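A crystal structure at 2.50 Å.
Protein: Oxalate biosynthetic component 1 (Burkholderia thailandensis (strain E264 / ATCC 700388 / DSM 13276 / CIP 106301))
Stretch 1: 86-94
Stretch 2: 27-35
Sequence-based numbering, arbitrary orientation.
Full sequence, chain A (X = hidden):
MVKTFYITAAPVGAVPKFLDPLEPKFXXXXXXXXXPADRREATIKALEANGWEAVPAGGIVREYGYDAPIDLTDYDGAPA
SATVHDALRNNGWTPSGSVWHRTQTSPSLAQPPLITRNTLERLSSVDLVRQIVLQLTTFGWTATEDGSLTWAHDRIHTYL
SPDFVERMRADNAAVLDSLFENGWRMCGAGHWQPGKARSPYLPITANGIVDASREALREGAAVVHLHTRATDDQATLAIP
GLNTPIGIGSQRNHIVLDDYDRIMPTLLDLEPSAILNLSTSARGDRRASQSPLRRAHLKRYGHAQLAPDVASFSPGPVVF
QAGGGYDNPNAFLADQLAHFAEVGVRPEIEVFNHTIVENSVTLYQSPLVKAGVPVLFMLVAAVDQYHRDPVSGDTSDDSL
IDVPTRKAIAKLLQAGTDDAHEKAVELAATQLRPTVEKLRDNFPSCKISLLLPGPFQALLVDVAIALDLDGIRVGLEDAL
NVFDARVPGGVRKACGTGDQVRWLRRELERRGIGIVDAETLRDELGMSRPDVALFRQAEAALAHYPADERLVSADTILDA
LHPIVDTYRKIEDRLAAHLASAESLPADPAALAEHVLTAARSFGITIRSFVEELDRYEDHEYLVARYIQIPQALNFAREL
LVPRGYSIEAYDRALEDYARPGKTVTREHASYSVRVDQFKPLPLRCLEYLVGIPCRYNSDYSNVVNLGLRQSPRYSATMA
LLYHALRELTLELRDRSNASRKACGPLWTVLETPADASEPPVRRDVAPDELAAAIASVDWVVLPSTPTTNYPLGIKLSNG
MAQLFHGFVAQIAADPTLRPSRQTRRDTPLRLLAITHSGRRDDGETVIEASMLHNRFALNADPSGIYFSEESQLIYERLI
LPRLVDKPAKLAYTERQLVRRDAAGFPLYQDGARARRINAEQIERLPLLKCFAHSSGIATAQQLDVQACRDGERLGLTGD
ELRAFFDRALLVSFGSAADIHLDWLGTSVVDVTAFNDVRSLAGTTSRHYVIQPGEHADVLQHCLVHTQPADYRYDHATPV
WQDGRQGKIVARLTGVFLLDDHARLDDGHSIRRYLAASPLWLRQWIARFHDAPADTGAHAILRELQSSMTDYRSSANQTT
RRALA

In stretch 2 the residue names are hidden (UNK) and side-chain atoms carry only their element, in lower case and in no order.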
# COMPACT_ATOMS: atom_id res chain seq x y z
N ASP A 86 -41.52 31.18 28.30
CA ASP A 86 -42.52 30.21 27.87
C ASP A 86 -41.97 29.23 26.85
O ASP A 86 -42.33 28.06 26.85
CB ASP A 86 -43.75 30.91 27.29
CG ASP A 86 -44.64 31.51 28.34
OD1 ASP A 86 -45.26 30.74 29.08
OD2 ASP A 86 -44.75 32.74 28.42
N ALA A 87 -41.10 29.74 25.99
CA ALA A 87 -40.44 28.92 24.99
C ALA A 87 -39.55 27.89 25.65
O ALA A 87 -39.55 26.73 25.24
CB ALA A 87 -39.64 29.81 24.04
N LEU A 88 -38.76 28.32 26.63
CA LEU A 88 -37.87 27.43 27.36
C LEU A 88 -38.64 26.30 28.04
O LEU A 88 -38.24 25.14 27.99
CB LEU A 88 -37.05 28.19 28.40
CG LEU A 88 -35.79 28.93 27.91
CD1 LEU A 88 -36.15 30.28 27.33
CD2 LEU A 88 -34.79 29.08 29.04
N ARG A 89 -39.75 26.66 28.67
CA ARG A 89 -40.57 25.67 29.37
C ARG A 89 -41.25 24.73 28.37
O ARG A 89 -41.42 23.54 28.64
CB ARG A 89 -41.61 26.36 30.25
CG ARG A 89 -41.73 25.77 31.64
CD ARG A 89 -41.95 26.85 32.69
NE ARG A 89 -42.01 26.30 34.04
CZ ARG A 89 -41.84 27.02 35.15
NH1 ARG A 89 -41.61 28.32 35.07
NH2 ARG A 89 -41.91 26.43 36.34
N ASN A 90 -41.63 25.28 27.22
CA ASN A 90 -42.27 24.49 26.18
C ASN A 90 -41.27 23.56 25.51
O ASN A 90 -41.62 22.47 25.06
CB ASN A 90 -42.93 25.40 25.14
CG ASN A 90 -44.08 24.73 24.41
OD1 ASN A 90 -44.08 23.52 24.21
ND2 ASN A 90 -45.08 25.52 24.03
N ASN A 91 -40.01 24.00 25.44
CA ASN A 91 -38.93 23.18 24.92
C ASN A 91 -38.27 22.34 26.02
O ASN A 91 -37.19 21.78 25.81
CB ASN A 91 -37.88 24.04 24.23
CG ASN A 91 -38.27 24.41 22.81
OD1 ASN A 91 -39.08 23.73 22.18
ND2 ASN A 91 -37.67 25.48 22.28
N GLY A 92 -38.91 22.27 27.18
CA GLY A 92 -38.51 21.33 28.22
C GLY A 92 -37.49 21.81 29.24
O GLY A 92 -36.78 21.00 29.83
N TRP A 93 -37.42 23.12 29.46
CA TRP A 93 -36.52 23.66 30.47
C TRP A 93 -37.29 24.11 31.72
O TRP A 93 -38.35 24.72 31.61
CB TRP A 93 -35.72 24.83 29.91
CG TRP A 93 -34.80 24.45 28.79
CD1 TRP A 93 -35.15 24.17 27.50
CD2 TRP A 93 -33.37 24.33 28.85
NE1 TRP A 93 -34.03 23.88 26.76
CE2 TRP A 93 -32.93 23.97 27.57
CE3 TRP A 93 -32.43 24.49 29.87
CZ2 TRP A 93 -31.58 23.76 27.27
CZ3 TRP A 93 -31.10 24.29 29.58
CH2 TRP A 93 -30.68 23.92 28.29
N THR A 94 -36.75 23.79 32.89
CA THR A 94 -37.34 24.27 34.14
C THR A 94 -36.38 25.22 34.85
O THR A 94 -35.18 24.97 34.91
CB THR A 94 -37.68 23.11 35.09
OG1 THR A 94 -36.50 22.35 35.39
CG2 THR A 94 -38.73 22.20 34.47
N UNK A 27 -30.36 25.10 16.41
CA UNK A 27 -30.43 25.99 17.56
C UNK A 27 -31.79 26.65 17.64
O UNK A 27 -32.12 27.50 16.81
c UNK A 27 -27.96 26.42 17.47
c UNK A 27 -29.34 27.07 17.52
c UNK A 27 -26.84 27.41 17.34
c UNK A 27 -29.46 27.98 18.73
N UNK A 28 -32.60 26.26 18.64
CA UNK A 28 -33.93 26.82 18.86
C UNK A 28 -33.88 28.33 19.02
O UNK A 28 -32.88 28.85 19.52
c UNK A 28 -34.39 26.16 20.16
c UNK A 28 -32.28 25.21 19.62
c UNK A 28 -33.62 24.90 20.22
N UNK A 29 -34.94 29.02 18.61
CA UNK A 29 -35.00 30.47 18.72
C UNK A 29 -34.70 30.96 20.14
O UNK A 29 -33.87 31.85 20.33
c UNK A 29 -36.18 32.99 16.68
n UNK A 29 -36.36 34.35 16.86
c UNK A 29 -36.39 32.41 17.88
c UNK A 29 -36.37 30.97 18.29
c UNK A 29 -36.70 34.58 18.11
n UNK A 29 -36.75 33.42 18.74
N UNK A 30 -35.36 30.36 21.13
CA UNK A 30 -35.22 30.74 22.54
C UNK A 30 -33.78 30.84 23.03
O UNK A 30 -33.44 31.75 23.78
c UNK A 30 -35.99 29.75 23.41
N UNK A 31 -32.93 29.90 22.62
CA UNK A 31 -31.55 29.87 23.10
C UNK A 31 -30.78 31.12 22.67
O UNK A 31 -29.96 31.64 23.42
c UNK A 31 -31.68 27.30 24.59
c UNK A 31 -30.83 28.61 22.60
c UNK A 31 -31.43 27.29 23.08
c UNK A 31 -30.55 26.11 22.67
N UNK A 32 -31.06 31.59 21.46
CA UNK A 32 -30.42 32.80 20.94
C UNK A 32 -31.06 34.06 21.50
O UNK A 32 -30.36 35.00 21.89
c UNK A 32 -29.64 31.76 18.69
c UNK A 32 -30.47 32.82 19.41
c UNK A 32 -29.80 31.89 17.18
c UNK A 32 -28.18 31.87 19.09
N UNK A 33 -32.39 34.08 21.54
CA UNK A 33 -33.16 35.22 22.04
C UNK A 33 -32.83 35.52 23.50
O UNK A 33 -33.09 36.61 24.00
c UNK A 33 -36.94 35.89 21.36
o UNK A 33 -37.71 36.83 21.10
c UNK A 33 -34.66 34.96 21.87
o UNK A 33 -37.29 34.69 21.32
c UNK A 33 -35.51 36.21 21.75
N UNK A 34 -32.25 34.53 24.16
CA UNK A 34 -31.86 34.62 25.56
C UNK A 34 -30.61 35.48 25.75
O UNK A 34 -30.34 35.96 26.85
c UNK A 34 -29.69 32.78 27.58
c UNK A 34 -31.88 31.69 28.05
c UNK A 34 -31.65 33.21 26.11
c UNK A 34 -31.20 32.94 27.54
N UNK A 35 -29.85 35.66 24.68
CA UNK A 35 -28.64 36.48 24.71
C UNK A 35 -28.96 37.97 24.74
O UNK A 35 -30.07 38.38 24.38
c UNK A 35 -25.92 34.96 24.67
c UNK A 35 -26.24 34.65 22.20
c UNK A 35 -26.94 34.88 23.54
c UNK A 35 -27.76 36.17 23.50
O HOH W 1 -37.47 27.91 20.17

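Position 27 has four side-chain carbons, forked at the first, with one arm two carbons long. That beta branch with unequal arms is isoleucine, I27. It is buried and lies out of reach of stretch 1, so its packing is settled elsewhere in the structure.

Position 28 carries three carbons that close a ring onto its own backbone N. Its CB lies 4.0 Å from ND2 of N91, a van der Waals contact rather than a polar one. The closed ring can only be proline, P28. Without an amide hydrogen, P28 donates nothing through its backbone N, but its carbonyl O accepts a weak hydrogen bond from the N of position 31, 3.3 Å away, as the chain turns from strand into helix.

At position 29 one carbon leads to a five-membered ring of three carbons and two nitrogens: histidine, H29. The ring leads away from stretch 1 and covers none of it.

Position 30 has a single side-chain carbon, CB, which meets CB of A87 at 3.7 Å and CD1 of L88 at 4.0 Å; this is alanine, A30. The small methyl sits where the backbones come close, CA to CA 6.0 Å from A87, and the residue is buried. The backbone N of A30 also gives a weak hydrogen bond to water 1, 3.4 Å from the water O; the same O accepts a weak one from ND2 of N91 at 3.2 Å.

Position 31 shows four carbons forked at the second, and an end carbon of the fork lies 4.4 Å from CZ2 of W93. The pattern is that of leucine, L31. Its CA-to-CB bond points sideways, but the m, t rotamer brings the end nearer, and the carbon that approaches the W93 ring obliquely is CD2.

Position 32 repeats four carbons forked at the second: leucine again, L32. It is buried, yet out of reach of stretch 1.

Position 33 has three carbons, the third bearing two oxygens, hence glutamate, E33. Its CA-to-CB bond points toward stretch 1 without making contact. Instead, OE1 of E33 accepts a hydrogen bond from ND1 of H29 at 2.9 Å, one helical turn back.

Position 34 has four carbons forked at the second, and an end carbon packs 4.0 Å from CD2 of L88. This is leucine, L34, and the carbon is its CD1, so the side chain of L88 touches both A30 and L34.

Position 35 is the last with four carbons forked at the second: leucine, L35. It is buried and makes no contact here.

The contact works by close approach at a pair of alanines and by larger apolar side chains to one side of them. A87 and A30 let the backbones draw near, L88 reaches A30 and L34, and W93 meets L31. No direct hydrogen bond crosses between the stretches; the polar link passes through water 1, from N91 to the backbone of A30. The rule to read is modest: small residues at the nearest point, leucines and a tryptophan beyond it, and one asparagine to hold the water, all within 257 Å² of buried surface.

Stretch 2 27-35: IPHALLELL
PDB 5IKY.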